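Local atomic coordinates of CDP-glucose-4,6-dehydratase (Yersinia pseudotuberculosis, PDB entry 1RKX), a protein that catalyses the NAD-dependent 4,6-dehydration of CDP-D-glucose, removing water from the sugar, as a member of the short-chain dehydrogenase/reductase (SDR) family. Residues I66-Q69 against N70-L73; S75-E78 against F79-E82; P91-R94 against L95-S98; T18-K21 against G22-S26. All coordinates share one frame; numbering follows the deposited sequence.

Contact 1: residues I66-Q69 against N70-L73; sequences IRDQ and NKLL. With NAD (nicotinamide-adenine-dinucleotide), chain G.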
# COMPACT_ATOMS: atom_id res chain seq x y z
N ILE C 66 -34.18 0.25 -14.43
CA ILE C 66 -33.73 0.55 -13.08
C ILE C 66 -33.41 2.03 -12.91
O ILE C 66 -33.17 2.49 -11.80
CB ILE C 66 -32.46 -0.26 -12.67
CG1 ILE C 66 -31.31 0.03 -13.63
CG2 ILE C 66 -32.80 -1.74 -12.59
CD1 ILE C 66 -30.00 -0.65 -13.23
N ARG C 67 -33.41 2.77 -14.02
CA ARG C 67 -33.15 4.21 -13.97
C ARG C 67 -34.44 4.96 -13.66
O ARG C 67 -34.45 6.19 -13.50
CB ARG C 67 -32.55 4.69 -15.30
CG ARG C 67 -31.10 4.28 -15.49
CD ARG C 67 -30.62 4.54 -16.89
NE ARG C 67 -31.34 3.73 -17.87
CZ ARG C 67 -31.03 3.66 -19.16
NH1 ARG C 67 -30.01 4.36 -19.63
NH2 ARG C 67 -31.73 2.89 -19.97
N ASP C 68 -35.54 4.22 -13.59
CA ASP C 68 -36.85 4.79 -13.26
C ASP C 68 -36.97 4.61 -11.75
O ASP C 68 -37.50 3.61 -11.28
CB ASP C 68 -37.96 4.01 -13.97
CG ASP C 68 -39.32 4.69 -13.86
OD1 ASP C 68 -39.57 5.35 -12.83
OD2 ASP C 68 -40.14 4.54 -14.80
N GLN C 69 -36.48 5.58 -11.00
CA GLN C 69 -36.48 5.52 -9.54
C GLN C 69 -37.79 5.13 -8.87
O GLN C 69 -37.83 4.24 -8.02
CB GLN C 69 -35.99 6.85 -8.96
CG GLN C 69 -35.81 6.82 -7.44
CD GLN C 69 -35.31 8.15 -6.89
OE1 GLN C 69 -34.95 9.05 -7.64
NE2 GLN C 69 -35.27 8.26 -5.56
N ASN C 70 -38.88 5.80 -9.25
CA ASN C 70 -40.16 5.50 -8.62
C ASN C 70 -40.73 4.14 -9.02
O ASN C 70 -41.29 3.43 -8.19
CB ASN C 70 -41.18 6.59 -8.93
CG ASN C 70 -42.34 6.57 -7.96
OD1 ASN C 70 -42.19 6.91 -6.78
ND2 ASN C 70 -43.51 6.16 -8.43
N LYS C 71 -40.61 3.79 -10.30
CA LYS C 71 -41.13 2.51 -10.76
C LYS C 71 -40.40 1.36 -10.06
O LYS C 71 -40.99 0.32 -9.79
CB LYS C 71 -40.97 2.38 -12.27
CG LYS C 71 -41.52 1.08 -12.83
CD LYS C 71 -41.39 1.01 -14.34
CE LYS C 71 -41.90 -0.31 -14.86
NZ LYS C 71 -41.80 -0.41 -16.34
N LEU C 72 -39.11 1.55 -9.78
CA LEU C 72 -38.32 0.52 -9.10
C LEU C 72 -38.74 0.45 -7.63
O LEU C 72 -38.86 -0.64 -7.07
CB LEU C 72 -36.83 0.84 -9.21
CG LEU C 72 -35.87 -0.10 -8.47
CD1 LEU C 72 -36.11 -1.55 -8.88
CD2 LEU C 72 -34.43 0.32 -8.78
N LEU C 73 -38.95 1.61 -7.02
CA LEU C 73 -39.37 1.68 -5.62
C LEU C 73 -40.70 0.96 -5.45
O LEU C 73 -40.87 0.16 -4.52
CB LEU C 73 -39.52 3.15 -5.20
CG LEU C 73 -40.27 3.48 -3.90
CD1 LEU C 73 -39.49 2.97 -2.69
CD2 LEU C 73 -40.48 5.00 -3.83
PA NAD G . -26.76 -9.75 -19.52
O1A NAD G . -26.66 -8.67 -20.52
O2A NAD G . -27.13 -11.10 -20.02
O5B NAD G . -27.80 -9.36 -18.36
C5B NAD G . -27.95 -7.96 -18.00
C4B NAD G . -29.31 -7.71 -17.36
O4B NAD G . -29.27 -6.29 -17.10
C3B NAD G . -30.47 -7.93 -18.32
O3B NAD G . -31.44 -8.74 -17.62
C2B NAD G . -30.93 -6.52 -18.62
O2B NAD G . -32.33 -6.43 -19.00
C1B NAD G . -30.57 -5.80 -17.35
N9A NAD G . -30.50 -4.35 -17.52
C8A NAD G . -29.55 -3.63 -18.20
N7A NAD G . -29.78 -2.32 -18.18
C5A NAD G . -30.94 -2.19 -17.45
C6A NAD G . -31.70 -1.06 -17.08
N6A NAD G . -31.43 0.19 -17.39
N1A NAD G . -32.83 -1.26 -16.34
C2A NAD G . -33.15 -2.56 -16.01
N3A NAD G . -32.53 -3.68 -16.29
C4A NAD G . -31.41 -3.43 -17.03
O3 NAD G . -25.41 -9.82 -18.74
PN NAD G . -24.91 -10.82 -17.55
O1N NAD G . -23.77 -11.53 -18.13
O2N NAD G . -26.04 -11.71 -17.18
O5D NAD G . -24.42 -9.82 -16.42
C5D NAD G . -25.10 -9.86 -15.17
C4D NAD G . -24.45 -8.90 -14.19
O4D NAD G . -23.11 -9.45 -13.96
C3D NAD G . -24.20 -7.46 -14.63
O3D NAD G . -24.23 -6.62 -13.46
C2D NAD G . -22.79 -7.54 -15.21
O2D NAD G . -22.18 -6.24 -15.24
C1D NAD G . -22.14 -8.47 -14.23
N1N NAD G . -20.93 -9.08 -14.77
C2N NAD G . -20.96 -10.12 -15.71
C3N NAD G . -19.69 -10.78 -16.17
C7N NAD G . -19.82 -11.91 -17.12
O7N NAD G . -18.76 -12.45 -17.47
N7N NAD G . -21.00 -12.35 -17.59
C4N NAD G . -18.37 -10.20 -15.73
C5N NAD G . -18.52 -9.08 -14.76
C6N NAD G . -19.66 -8.58 -14.32
O HOH W 1 -39.00 7.89 -10.91
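Asp68 and Lys71 meet with their side chains crossing at about a right angle, the carboxylate lying against the lysine (Asp68 CG to Lys71 CB 3.3 Å). With CG trans to the backbone N (chi1 -171°), the Asp68 carboxylate swings over the first turn of helix 69-79. There OD1 accepts from Lys71 N at 3.1 Å; the N-H reaches it from above the carboxylate plane, 62° out of it, along a fairly straight line (160°). This is an N-cap bond, and a water that accepts from Asn70 N also donates to OD1. The Lys71 chain runs fully extended away from the cap, its NZ bound to Ile63 O instead of pairing with the carboxylate. Behind the cap, Leu72 N bonds to Asp68 O at 3.0 Å, and Leu73 N to Gln69 O at the same length. On the buried side, Leu72 CD2 comes within 4.4 Å of Ile66 CB. Ile66 also faces the cofactor: its N donates nearly straight to NAD N1A at 2.8 Å, while CG1 packs on the adenine, 3.4 Å from N1A. A capped helix start directly after an adenine-binding turn places this contact at the adenine pocket of the Rossmann fold.

Contact 2: residues S75-E78 against F79-E82; sequences SIRE and FQPE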
# COMPACT_ATOMS: atom_id res chain seq x y z
N SER C 75 -42.09 -1.32 -7.48
CA SER C 75 -41.94 -2.74 -7.78
C SER C 75 -41.42 -3.49 -6.55
O SER C 75 -41.84 -4.62 -6.28
CB SER C 75 -40.97 -2.94 -8.95
OG SER C 75 -40.81 -4.31 -9.27
N ILE C 76 -40.53 -2.85 -5.81
CA ILE C 76 -39.96 -3.46 -4.61
C ILE C 76 -40.94 -3.39 -3.44
O ILE C 76 -41.14 -4.39 -2.73
CB ILE C 76 -38.63 -2.76 -4.23
CG1 ILE C 76 -37.59 -3.03 -5.32
CG2 ILE C 76 -38.15 -3.27 -2.87
CD1 ILE C 76 -36.28 -2.27 -5.15
N ARG C 77 -41.55 -2.23 -3.23
CA ARG C 77 -42.50 -2.05 -2.13
C ARG C 77 -43.69 -3.00 -2.27
O ARG C 77 -44.18 -3.54 -1.28
CB ARG C 77 -43.03 -0.62 -2.11
CG ARG C 77 -44.16 -0.39 -1.11
CD ARG C 77 -44.75 0.99 -1.28
NE ARG C 77 -43.78 2.03 -0.98
CZ ARG C 77 -43.82 3.26 -1.48
NH1 ARG C 77 -44.79 3.61 -2.32
NH2 ARG C 77 -42.89 4.14 -1.15
N GLU C 78 -44.14 -3.19 -3.50
CA GLU C 78 -45.25 -4.08 -3.79
C GLU C 78 -44.91 -5.52 -3.41
O GLU C 78 -45.74 -6.25 -2.88
CB GLU C 78 -45.60 -4.01 -5.28
CG GLU C 78 -46.73 -4.92 -5.76
CD GLU C 78 -46.33 -6.39 -5.83
OE1 GLU C 78 -45.29 -6.70 -6.45
OE2 GLU C 78 -47.08 -7.22 -5.28
N PHE C 79 -43.66 -5.91 -3.66
CA PHE C 79 -43.20 -7.26 -3.38
C PHE C 79 -42.75 -7.57 -1.95
O PHE C 79 -42.89 -8.71 -1.50
CB PHE C 79 -42.08 -7.61 -4.37
CG PHE C 79 -41.63 -9.05 -4.30
CD1 PHE C 79 -42.52 -10.07 -4.61
CD2 PHE C 79 -40.33 -9.37 -3.93
CE1 PHE C 79 -42.11 -11.41 -4.55
CE2 PHE C 79 -39.91 -10.70 -3.87
CZ PHE C 79 -40.80 -11.72 -4.18
N GLN C 80 -42.19 -6.59 -1.26
CA GLN C 80 -41.71 -6.79 0.12
C GLN C 80 -40.69 -7.93 0.19
O GLN C 80 -40.88 -8.90 0.93
CB GLN C 80 -42.88 -7.10 1.05
CG GLN C 80 -43.94 -5.99 1.13
CD GLN C 80 -43.46 -4.78 1.89
OE1 GLN C 80 -43.10 -4.87 3.06
NE2 GLN C 80 -43.45 -3.62 1.22
N PRO C 81 -39.59 -7.83 -0.57
CA PRO C 81 -38.58 -8.89 -0.54
C PRO C 81 -37.77 -8.92 0.75
O PRO C 81 -37.62 -7.91 1.43
CB PRO C 81 -37.70 -8.55 -1.74
CG PRO C 81 -37.69 -7.05 -1.69
CD PRO C 81 -39.17 -6.73 -1.45
N GLU C 82 -37.24 -10.10 1.09
CA GLU C 82 -36.41 -10.26 2.28
C GLU C 82 -34.97 -10.35 1.79
O GLU C 82 -34.02 -10.09 2.53
CB GLU C 82 -36.72 -11.57 3.00
CG GLU C 82 -38.17 -11.84 3.30
CD GLU C 82 -38.35 -13.27 3.78
OE1 GLU C 82 -37.83 -13.59 4.88
OE2 GLU C 82 -38.99 -14.07 3.05
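Phe79, Ile76 and Gln80 carry most of this helix end, where helix 69-79 gives way to the turn before strand 83-86. Phe79 meets the preceding turn through its CB, 3.6 Å from Ser75 O, while its N makes two weak bonds, to Ser75 O and Ile76 O. The ring leads away from the turn toward strands 11-15 and 35-40, where it joins Arg11 in a cation-pi pair. Ile76 offers both backbone and side chain: its O accepts from Gln80 N at 2.8 Å, and the same oxygen lies 3.3 Å from Pro81 CD. The two side chains cross at about a right angle, with Ile76 CG2 3.9 Å from Pro81 CD. Gln80 leaves the helix with positive phi (56°); its CG lies beside the backbone N and the chain bends at chi2 (-72°). The amide NE2 thereby reaches Arg77 O at 2.6 Å on an almost straight line (178°), meeting a lone pair in the carbonyl plane, while the oxygen lies in the Gln80 amide plane. Gln80 thus supplies donors to two last-turn carbonyls, Ile76 O through its main-chain N and Arg77 O through its side-chain amide, while Pro81, which has no N-H to give, packs on Ile76.

Contact 3: residues P91-R94 against L95-S98; sequences PLVR and LSYS. With NAD (nicotinamide-adenine-dinucleotide), chain G.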
# COMPACT_ATOMS: atom_id res chain seq x y z
N PRO C 91 -23.62 -4.21 -19.00
CA PRO C 91 -22.42 -5.04 -18.83
C PRO C 91 -21.33 -5.07 -19.88
O PRO C 91 -20.34 -5.78 -19.69
CB PRO C 91 -23.02 -6.42 -18.65
CG PRO C 91 -24.05 -6.41 -19.77
CD PRO C 91 -24.68 -5.00 -19.66
N LEU C 92 -21.49 -4.32 -20.97
CA LEU C 92 -20.50 -4.36 -22.04
C LEU C 92 -19.48 -3.21 -22.06
O LEU C 92 -19.85 -2.04 -22.07
CB LEU C 92 -21.22 -4.42 -23.39
CG LEU C 92 -22.26 -5.53 -23.54
CD1 LEU C 92 -22.90 -5.44 -24.92
CD2 LEU C 92 -21.60 -6.89 -23.34
N VAL C 93 -18.20 -3.57 -22.10
CA VAL C 93 -17.14 -2.57 -22.14
C VAL C 93 -17.21 -1.81 -23.47
O VAL C 93 -17.20 -0.58 -23.49
CB VAL C 93 -15.73 -3.23 -22.01
CG1 VAL C 93 -14.64 -2.20 -22.26
CG2 VAL C 93 -15.56 -3.83 -20.62
N ARG C 94 -17.27 -2.56 -24.56
CA ARG C 94 -17.34 -1.97 -25.89
C ARG C 94 -18.41 -0.89 -25.96
O ARG C 94 -18.13 0.26 -26.32
CB ARG C 94 -17.65 -3.05 -26.92
CG ARG C 94 -17.89 -2.53 -28.33
CD ARG C 94 -18.50 -3.63 -29.16
NE ARG C 94 -17.72 -4.85 -29.02
CZ ARG C 94 -18.18 -6.07 -29.31
NH1 ARG C 94 -19.42 -6.23 -29.76
NH2 ARG C 94 -17.39 -7.12 -29.14
N LEU C 95 -19.63 -1.26 -25.61
CA LEU C 95 -20.73 -0.31 -25.65
C LEU C 95 -20.51 0.92 -24.76
O LEU C 95 -20.92 2.03 -25.13
CB LEU C 95 -22.04 -0.99 -25.26
CG LEU C 95 -23.28 -0.11 -25.42
CD1 LEU C 95 -23.43 0.28 -26.89
CD2 LEU C 95 -24.52 -0.85 -24.93
N SER C 96 -19.87 0.73 -23.61
CA SER C 96 -19.64 1.84 -22.69
C SER C 96 -18.81 2.95 -23.33
O SER C 96 -18.86 4.10 -22.90
CB SER C 96 -18.95 1.35 -21.40
OG SER C 96 -17.57 1.06 -21.61
N TYR C 97 -18.04 2.60 -24.36
CA TYR C 97 -17.24 3.61 -25.05
C TYR C 97 -18.10 4.49 -25.94
O TYR C 97 -17.80 5.66 -26.14
CB TYR C 97 -16.13 2.95 -25.89
CG TYR C 97 -14.92 2.56 -25.09
CD1 TYR C 97 -14.61 1.22 -24.85
CD2 TYR C 97 -14.08 3.54 -24.55
CE1 TYR C 97 -13.48 0.87 -24.11
CE2 TYR C 97 -12.96 3.20 -23.82
CZ TYR C 97 -12.66 1.86 -23.60
OH TYR C 97 -11.53 1.54 -22.90
N SER C 98 -19.18 3.92 -26.48
CA SER C 98 -20.06 4.70 -27.34
C SER C 98 -21.24 5.30 -26.58
O SER C 98 -21.84 6.27 -27.02
CB SER C 98 -20.57 3.85 -28.50
OG SER C 98 -21.32 2.74 -28.03
PA NAD G . -26.76 -9.75 -19.52
O1A NAD G . -26.66 -8.67 -20.52
O2A NAD G . -27.13 -11.10 -20.02
O5B NAD G . -27.80 -9.36 -18.36
C5B NAD G . -27.95 -7.96 -18.00
C4B NAD G . -29.31 -7.71 -17.36
O4B NAD G . -29.27 -6.29 -17.10
C3B NAD G . -30.47 -7.93 -18.32
O3B NAD G . -31.44 -8.74 -17.62
C2B NAD G . -30.93 -6.52 -18.62
O2B NAD G . -32.33 -6.43 -19.00
C1B NAD G . -30.57 -5.80 -17.35
N9A NAD G . -30.50 -4.35 -17.52
C8A NAD G . -29.55 -3.63 -18.20
N7A NAD G . -29.78 -2.32 -18.18
C5A NAD G . -30.94 -2.19 -17.45
C6A NAD G . -31.70 -1.06 -17.08
N6A NAD G . -31.43 0.19 -17.39
N1A NAD G . -32.83 -1.26 -16.34
C2A NAD G . -33.15 -2.56 -16.01
N3A NAD G . -32.53 -3.68 -16.29
C4A NAD G . -31.41 -3.43 -17.03
O3 NAD G . -25.41 -9.82 -18.74
PN NAD G . -24.91 -10.82 -17.55
O1N NAD G . -23.77 -11.53 -18.13
O2N NAD G . -26.04 -11.71 -17.18
O5D NAD G . -24.42 -9.82 -16.42
C5D NAD G . -25.10 -9.86 -15.17
C4D NAD G . -24.45 -8.90 -14.19
O4D NAD G . -23.11 -9.45 -13.96
C3D NAD G . -24.20 -7.46 -14.63
O3D NAD G . -24.23 -6.62 -13.46
C2D NAD G . -22.79 -7.54 -15.21
O2D NAD G . -22.18 -6.24 -15.24
C1D NAD G . -22.14 -8.47 -14.23
N1N NAD G . -20.93 -9.08 -14.77
C2N NAD G . -20.96 -10.12 -15.71
C3N NAD G . -19.69 -10.78 -16.17
C7N NAD G . -19.82 -11.91 -17.12
O7N NAD G . -18.76 -12.45 -17.47
N7N NAD G . -21.00 -12.35 -17.59
C4N NAD G . -18.37 -10.20 -15.73
C5N NAD G . -18.52 -9.08 -14.76
C6N NAD G . -19.66 -8.58 -14.32
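Tyr97 rises beside Val93 one helical turn earlier, the two side chains lying side by side and pointing the same way. Its CB starts 3.4 Å from Arg94 O, which sits at the ring edge, near the ring plane. With CG trans to the carbonyl carbon (chi1 -81°), the ring lies alongside the first turn: CD1 comes to 3.4 Å from Val93 O, and CE1 rests 3.8 Å from Val93 CG1. The side chain also packs against Tyr154, Asp155 and Pro156 and against Ser174 of the second subunit. The backbone beneath is loosely bonded: Tyr97 N donates to Arg94 O at 3.1 Å from above the carbonyl plane and only weakly to Val93 O. Ser96 OG reinforces the turn by donating to Val93 O at 2.5 Å, in the carbonyl plane on a lone pair. At the following step Leu95 O accepts from both Ser98 N and Ser98 OG, the two donors approaching from one face of its plane. Pro91, just ahead of this short helix, lays CB 3.5 Å from NAD O2D. The arrangement is a short, irregular helix 93-98 after strand 83-86, leading from the cofactor pocket of the Rossmann domain toward the subunit neighbour.

Contact 4: residues T18-K21 against G22-S26; sequences TGFK and GGWLS. With NAD (nicotinamide-adenine-dinucleotide), chain G.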
# COMPACT_ATOMS: atom_id res chain seq x y z
N THR C 18 -33.73 -11.13 -16.69
CA THR C 18 -33.90 -11.48 -18.10
C THR C 18 -32.56 -11.70 -18.80
O THR C 18 -32.53 -11.98 -20.00
CB THR C 18 -34.68 -10.39 -18.87
OG1 THR C 18 -33.95 -9.17 -18.85
CG2 THR C 18 -36.07 -10.18 -18.25
N GLY C 19 -31.48 -11.57 -18.05
CA GLY C 19 -30.15 -11.75 -18.63
C GLY C 19 -29.58 -13.14 -18.40
O GLY C 19 -30.24 -14.03 -17.86
N PHE C 20 -28.32 -13.31 -18.79
CA PHE C 20 -27.62 -14.59 -18.66
C PHE C 20 -27.47 -15.06 -17.22
O PHE C 20 -28.01 -16.10 -16.84
CB PHE C 20 -26.24 -14.48 -19.34
CG PHE C 20 -25.37 -15.70 -19.18
CD1 PHE C 20 -25.82 -16.95 -19.59
CD2 PHE C 20 -24.08 -15.58 -18.67
CE1 PHE C 20 -25.00 -18.08 -19.49
CE2 PHE C 20 -23.24 -16.69 -18.57
CZ PHE C 20 -23.70 -17.95 -18.99
N LYS C 21 -26.73 -14.31 -16.41
CA LYS C 21 -26.53 -14.70 -15.01
C LYS C 21 -27.83 -14.64 -14.23
O LYS C 21 -28.10 -15.51 -13.40
CB LYS C 21 -25.50 -13.79 -14.34
CG LYS C 21 -24.09 -13.93 -14.91
CD LYS C 21 -23.11 -12.98 -14.23
CE LYS C 21 -22.96 -13.28 -12.75
NZ LYS C 21 -22.01 -12.35 -12.07
N GLY C 22 -28.64 -13.62 -14.50
CA GLY C 22 -29.90 -13.46 -13.81
C GLY C 22 -30.87 -14.59 -14.06
O GLY C 22 -31.61 -15.00 -13.17
N GLY C 23 -30.87 -15.10 -15.30
CA GLY C 23 -31.75 -16.20 -15.65
C GLY C 23 -31.35 -17.46 -14.91
O GLY C 23 -32.19 -18.15 -14.33
N TRP C 24 -30.06 -17.79 -14.93
CA TRP C 24 -29.62 -18.99 -14.22
C TRP C 24 -29.92 -18.86 -12.72
O TRP C 24 -30.37 -19.82 -12.09
CB TRP C 24 -28.12 -19.25 -14.43
CG TRP C 24 -27.82 -19.94 -15.74
CD1 TRP C 24 -27.34 -19.37 -16.88
CD2 TRP C 24 -27.99 -21.33 -16.03
NE1 TRP C 24 -27.20 -20.33 -17.87
CE2 TRP C 24 -27.59 -21.54 -17.36
CE3 TRP C 24 -28.44 -22.43 -15.28
CZ2 TRP C 24 -27.63 -22.80 -17.98
CZ3 TRP C 24 -28.49 -23.69 -15.88
CH2 TRP C 24 -28.08 -23.86 -17.22
N LEU C 25 -29.68 -17.68 -12.15
CA LEU C 25 -29.95 -17.48 -10.73
C LEU C 25 -31.44 -17.62 -10.42
O LEU C 25 -31.83 -18.26 -9.44
CB LEU C 25 -29.47 -16.11 -10.25
CG LEU C 25 -29.69 -15.86 -8.75
CD1 LEU C 25 -28.89 -16.88 -7.94
CD2 LEU C 25 -29.27 -14.44 -8.38
N SER C 26 -32.28 -17.00 -11.26
CA SER C 26 -33.73 -17.07 -11.06
C SER C 26 -34.22 -18.52 -11.14
O SER C 26 -35.02 -18.94 -10.31
CB SER C 26 -34.44 -16.21 -12.10
OG SER C 26 -34.14 -14.84 -11.89
PA NAD G . -26.76 -9.75 -19.52
O1A NAD G . -26.66 -8.67 -20.52
O2A NAD G . -27.13 -11.10 -20.02
O5B NAD G . -27.80 -9.36 -18.36
C5B NAD G . -27.95 -7.96 -18.00
C4B NAD G . -29.31 -7.71 -17.36
O4B NAD G . -29.27 -6.29 -17.10
C3B NAD G . -30.47 -7.93 -18.32
O3B NAD G . -31.44 -8.74 -17.62
C2B NAD G . -30.93 -6.52 -18.62
O2B NAD G . -32.33 -6.43 -19.00
C1B NAD G . -30.57 -5.80 -17.35
N9A NAD G . -30.50 -4.35 -17.52
C8A NAD G . -29.55 -3.63 -18.20
N7A NAD G . -29.78 -2.32 -18.18
C5A NAD G . -30.94 -2.19 -17.45
C6A NAD G . -31.70 -1.06 -17.08
N6A NAD G . -31.43 0.19 -17.39
N1A NAD G . -32.83 -1.26 -16.34
C2A NAD G . -33.15 -2.56 -16.01
N3A NAD G . -32.53 -3.68 -16.29
C4A NAD G . -31.41 -3.43 -17.03
O3 NAD G . -25.41 -9.82 -18.74
PN NAD G . -24.91 -10.82 -17.55
O1N NAD G . -23.77 -11.53 -18.13
O2N NAD G . -26.04 -11.71 -17.18
O5D NAD G . -24.42 -9.82 -16.42
C5D NAD G . -25.10 -9.86 -15.17
C4D NAD G . -24.45 -8.90 -14.19
O4D NAD G . -23.11 -9.45 -13.96
C3D NAD G . -24.20 -7.46 -14.63
O3D NAD G . -24.23 -6.62 -13.46
C2D NAD G . -22.79 -7.54 -15.21
O2D NAD G . -22.18 -6.24 -15.24
C1D NAD G . -22.14 -8.47 -14.23
N1N NAD G . -20.93 -9.08 -14.77
C2N NAD G . -20.96 -10.12 -15.71
C3N NAD G . -19.69 -10.78 -16.17
C7N NAD G . -19.82 -11.91 -17.12
O7N NAD G . -18.76 -12.45 -17.47
N7N NAD G . -21.00 -12.35 -17.59
C4N NAD G . -18.37 -10.20 -15.73
C5N NAD G . -18.52 -9.08 -14.76
C6N NAD G . -19.66 -8.58 -14.32
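Phe20 and Trp24 form the aromatic part of this buried contact: Phe20 CE1 lies 3.5 Å from Trp24 NE1, with the ring planes at 89° and the side chains crossing obliquely. Phe20 CD1 sits in plane at the indole edge, and the indole NE1 itself bonds to Gly199 O. Phe20 reaches this place with CG trans to its backbone N. The backbone bonds build the first turns of helix 20-31. Gly23 N donates to Gly19 O at 2.8 Å, Trp24 N to Phe20 O and Leu25 N to Lys21 O; Gly22 O is gripped from opposite faces by Ser26 N and Ser26 OG. Polar contacts to the cofactor make the third group. Phe20 N donates to NAD O2A at 2.8 Å and Lys21 N to NAD O2N at the same length, along lines of 173° and 162°, while NAD O3B donates to Thr18 OG1. Lys21 runs past the nicotinamide-side ribose, its CD 3.5 Å from NAD O4D, and ends at Tyr242 OH. Gly19, the N-cap residue, lies close against the cofactor, its N 2.9 Å from NAD O3B. The chemistry implies that the helix start, with its N-H groups aimed at both phosphates, would help balance the pyrophosphate charge.

From the N terminus the contacts come in series, 4, 1, 2, 3, each a turn of one continuous stretch, so none nests in or crosses another. Contact 4 opens helix 20-31 within the unit running from strand 11-15 to strand 35-40. Contacts 1 and 2 lie at the start and end of helix 69-79, with centres about 13 Å apart; they lead the chain from strand 60-63, at one edge of the parallel sheet, to strand 83-86. Contact 3 follows that strand. Contacts 1, 3 and 4 all touch NAD, which bridges them across centres about 20 to 23 Å apart. Contact 2 does not touch NAD; like contact 1 it packs on strand 35-40 and helix 100-121, and also on strands 11-15 and 60-63.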